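Local coordinates for protein sortase (Actinomyces oris, PDB 2XWG) that is a class C sortase, probably a cysteine transpeptidase that joins pilin subunits during assembly of the fimbriae, at residues L207-T212 / R222-G227. Sequence-based numbering, arbitrary orientation.
Sequences LVTLIT and RLLVTG
Strands 206-214 and 221-229 form an antiparallel hairpin of the sortase beta-barrel; strand 206-214 carries the predicted catalytic C213 just past T212. Three hydrogen-bonded pairs, V208 with G227, L210 with V225 and T212 with L223, supply six backbone bonds. The bond from G227 N to V208 O is 2.8 Å long and nearly straight at the hydrogen, 174°. Between the V208 and L210 pairs, T209 faces T226 at a non-hydrogen-bonded position. Both threonines hold OG1 anti to their own carbonyl carbon (chi1 -58° in each), which lets T209 OG1 and T226 OG1 share a hydrogen bond of 3.2 Å. T209 OG1 is also hydrogen-bonded to H145 NE2 of strand 144-149, on the other flank. With an alanine at T209, the T226 hydroxyl would probably lose its cross-strand mate and H145 its bond to this strand. On the T209 face, the side chains of I211 and L224 run alongside each other. The end of L224 leans across, and its CD2 meets I211 CD1 at 3.3 Å. On the opposite face, T212 CG2 packs on L223 CB, 3.9 Å away, while T212 OG1 is hydrogen-bonded to T152 OG1 and G150 O. R222 NE forms a salt bridge with D76 OD1, near C213. T209 OG1 thus ties this buried strand pair to strand 144-149, and T212 OG1 ties it to residues flanking the predicted catalytic H151.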
ATOM      1  N   LEU A 207      -6.943   3.988   7.197  1.00 33.96           N
ATOM      2  CA  LEU A 207      -5.577   4.476   7.008  1.00 32.72           C
ATOM      3  C   LEU A 207      -4.877   3.844   5.814  1.00 29.39           C
ATOM      4  O   LEU A 207      -5.083   2.679   5.522  1.00 30.20           O
ATOM      5  CB  LEU A 207      -4.737   4.147   8.237  1.00 36.75           C
ATOM      6  CG  LEU A 207      -5.227   4.444   9.636  1.00 37.70           C
ATOM      7  CD1 LEU A 207      -4.252   3.835  10.622  1.00 38.49           C
ATOM      8  CD2 LEU A 207      -5.307   5.939   9.805  1.00 43.83           C
ATOM      9  N   VAL A 208      -3.999   4.600   5.164  1.00 34.01           N
ATOM     10  CA  VAL A 208      -3.052   4.011   4.213  1.00 33.34           C
ATOM     11  C   VAL A 208      -1.624   4.427   4.536  1.00 33.11           C
ATOM     12  O   VAL A 208      -1.350   5.608   4.712  1.00 35.42           O
ATOM     13  CB  VAL A 208      -3.320   4.454   2.776  1.00 30.58           C
ATOM     14  CG1 VAL A 208      -2.141   4.078   1.914  1.00 25.21           C
ATOM     15  CG2 VAL A 208      -4.581   3.813   2.258  1.00 36.73           C
ATOM     16  N   THR A 209      -0.710   3.466   4.599  1.00 32.10           N
ATOM     17  CA  THR A 209       0.702   3.780   4.789  1.00 34.02           C
ATOM     18  C   THR A 209       1.544   3.511   3.536  1.00 33.96           C
ATOM     19  O   THR A 209       1.524   2.404   2.979  1.00 33.33           O
ATOM     20  CB  THR A 209       1.301   2.976   5.947  1.00 37.67           C
ATOM     21  OG1 THR A 209       0.558   3.249   7.139  1.00 44.47           O
ATOM     22  CG2 THR A 209       2.754   3.366   6.173  1.00 33.74           C
ATOM     23  N   LEU A 210       2.275   4.536   3.103  1.00 30.61           N
ATOM     24  CA  LEU A 210       3.283   4.405   2.071  1.00 27.04           C
ATOM     25  C   LEU A 210       4.627   4.052   2.713  1.00 31.02           C
ATOM     26  O   LEU A 210       5.163   4.819   3.512  1.00 35.11           O
ATOM     27  CB  LEU A 210       3.401   5.729   1.330  1.00 25.79           C
ATOM     28  CG  LEU A 210       2.056   6.350   0.939  1.00 25.83           C
ATOM     29  CD1 LEU A 210       2.251   7.685   0.266  1.00 23.20           C
ATOM     30  CD2 LEU A 210       1.259   5.428   0.022  1.00 22.02           C
ATOM     31  N   ILE A 211       5.198   2.905   2.379  1.00 27.51           N
ATOM     32  CA  ILE A 211       6.475   2.573   2.982  1.00 29.37           C
ATOM     33  C   ILE A 211       7.587   2.444   1.960  1.00 31.62           C
ATOM     34  O   ILE A 211       7.398   1.841   0.925  1.00 29.86           O
ATOM     35  CB  ILE A 211       6.378   1.280   3.781  1.00 33.00           C
ATOM     36  CG1 ILE A 211       7.723   0.945   4.426  1.00 35.56           C
ATOM     37  CG2 ILE A 211       5.932   0.147   2.895  1.00 28.75           C
ATOM     38  CD1 ILE A 211       7.646  -0.223   5.400  1.00 32.62           C
ATOM     39  N   THR A 212       8.750   3.021   2.253  1.00 34.80           N
ATOM     40  CA  THR A 212       9.921   2.853   1.403  1.00 29.05           C
ATOM     41  C   THR A 212      11.169   2.580   2.250  1.00 34.51           C
ATOM     42  O   THR A 212      11.112   2.578   3.485  1.00 36.46           O
ATOM     43  CB  THR A 212      10.151   4.092   0.557  1.00 26.46           C
ATOM     44  OG1 THR A 212      11.212   3.847  -0.364  1.00 28.46           O
ATOM     45  CG2 THR A 212      10.538   5.224   1.422  1.00 31.14           C
ATOM     46  N   ARG A 222      13.283   2.032   7.414  1.00 35.15           N
ATOM     47  CA  ARG A 222      12.084   2.175   6.596  1.00 30.45           C
ATOM     48  C   ARG A 222      11.410   3.491   6.887  1.00 31.87           C
ATOM     49  O   ARG A 222      11.231   3.839   8.035  1.00 37.08           O
ATOM     50  CB  ARG A 222      11.074   1.091   6.930  1.00 31.41           C
ATOM     51  CG  ARG A 222      11.586  -0.294   6.747  1.00 33.78           C
ATOM     52  CD  ARG A 222      12.197  -0.476   5.395  1.00 26.85           C
ATOM     53  NE  ARG A 222      12.658  -1.852   5.263  1.00 31.16           N
ATOM     54  CZ  ARG A 222      13.918  -2.199   5.037  1.00 33.13           C
ATOM     55  NH1 ARG A 222      14.853  -1.259   4.918  1.00 34.54           N
ATOM     56  NH2 ARG A 222      14.241  -3.484   4.917  1.00 32.93           N
ATOM     57  N   LEU A 223      10.999   4.216   5.855  1.00 34.52           N
ATOM     58  CA  LEU A 223      10.242   5.438   6.072  1.00 34.43           C
ATOM     59  C   LEU A 223       8.744   5.152   5.894  1.00 36.25           C
ATOM     60  O   LEU A 223       8.335   4.611   4.874  1.00 38.22           O
ATOM     61  CB  LEU A 223      10.730   6.523   5.123  1.00 30.25           C
ATOM     62  CG  LEU A 223       9.769   7.685   4.945  1.00 35.38           C
ATOM     63  CD1 LEU A 223       9.828   8.543   6.183  1.00 37.88           C
ATOM     64  CD2 LEU A 223      10.146   8.503   3.715  1.00 33.57           C
ATOM     65  N   LEU A 224       7.935   5.479   6.901  1.00 41.27           N
ATOM     66  CA  LEU A 224       6.504   5.177   6.894  1.00 33.95           C
ATOM     67  C   LEU A 224       5.743   6.462   6.915  1.00 37.54           C
ATOM     68  O   LEU A 224       5.778   7.171   7.906  1.00 48.82           O
ATOM     69  CB  LEU A 224       6.065   4.379   8.122  1.00 31.25           C
ATOM     70  CG  LEU A 224       6.735   3.080   8.596  1.00 37.81           C
ATOM     71  CD1 LEU A 224       5.707   2.155   9.203  1.00 38.47           C
ATOM     72  CD2 LEU A 224       7.463   2.338   7.523  1.00 37.78           C
ATOM     73  N   VAL A 225       5.043   6.755   5.829  1.00 38.58           N
ATOM     74  CA  VAL A 225       4.169   7.904   5.756  1.00 37.43           C
ATOM     75  C   VAL A 225       2.742   7.381   5.825  1.00 40.60           C
ATOM     76  O   VAL A 225       2.325   6.588   4.983  1.00 40.22           O
ATOM     77  CB  VAL A 225       4.383   8.669   4.443  1.00 39.52           C
ATOM     78  CG1 VAL A 225       3.216   9.632   4.164  1.00 38.51           C
ATOM     79  CG2 VAL A 225       5.720   9.403   4.457  1.00 36.73           C
ATOM     80  N   THR A 226       1.998   7.798   6.841  1.00 40.59           N
ATOM     81  CA  THR A 226       0.648   7.305   7.029  1.00 40.88           C
ATOM     82  C   THR A 226      -0.323   8.422   6.697  1.00 42.73           C
ATOM     83  O   THR A 226      -0.129   9.560   7.121  1.00 45.02           O
ATOM     84  CB  THR A 226       0.407   6.835   8.481  1.00 44.66           C
ATOM     85  OG1 THR A 226       1.353   5.810   8.840  1.00 47.19           O
ATOM     86  CG2 THR A 226      -1.014   6.301   8.648  1.00 39.49           C
ATOM     87  N   GLY A 227      -1.354   8.109   5.921  1.00 34.04           N
ATOM     88  CA  GLY A 227      -2.399   9.079   5.642  1.00 33.42           C
ATOM     89  C   GLY A 227      -3.714   8.568   6.199  1.00 35.61           C
ATOM     90  O   GLY A 227      -3.903   7.353   6.326  1.00 35.41           O
TER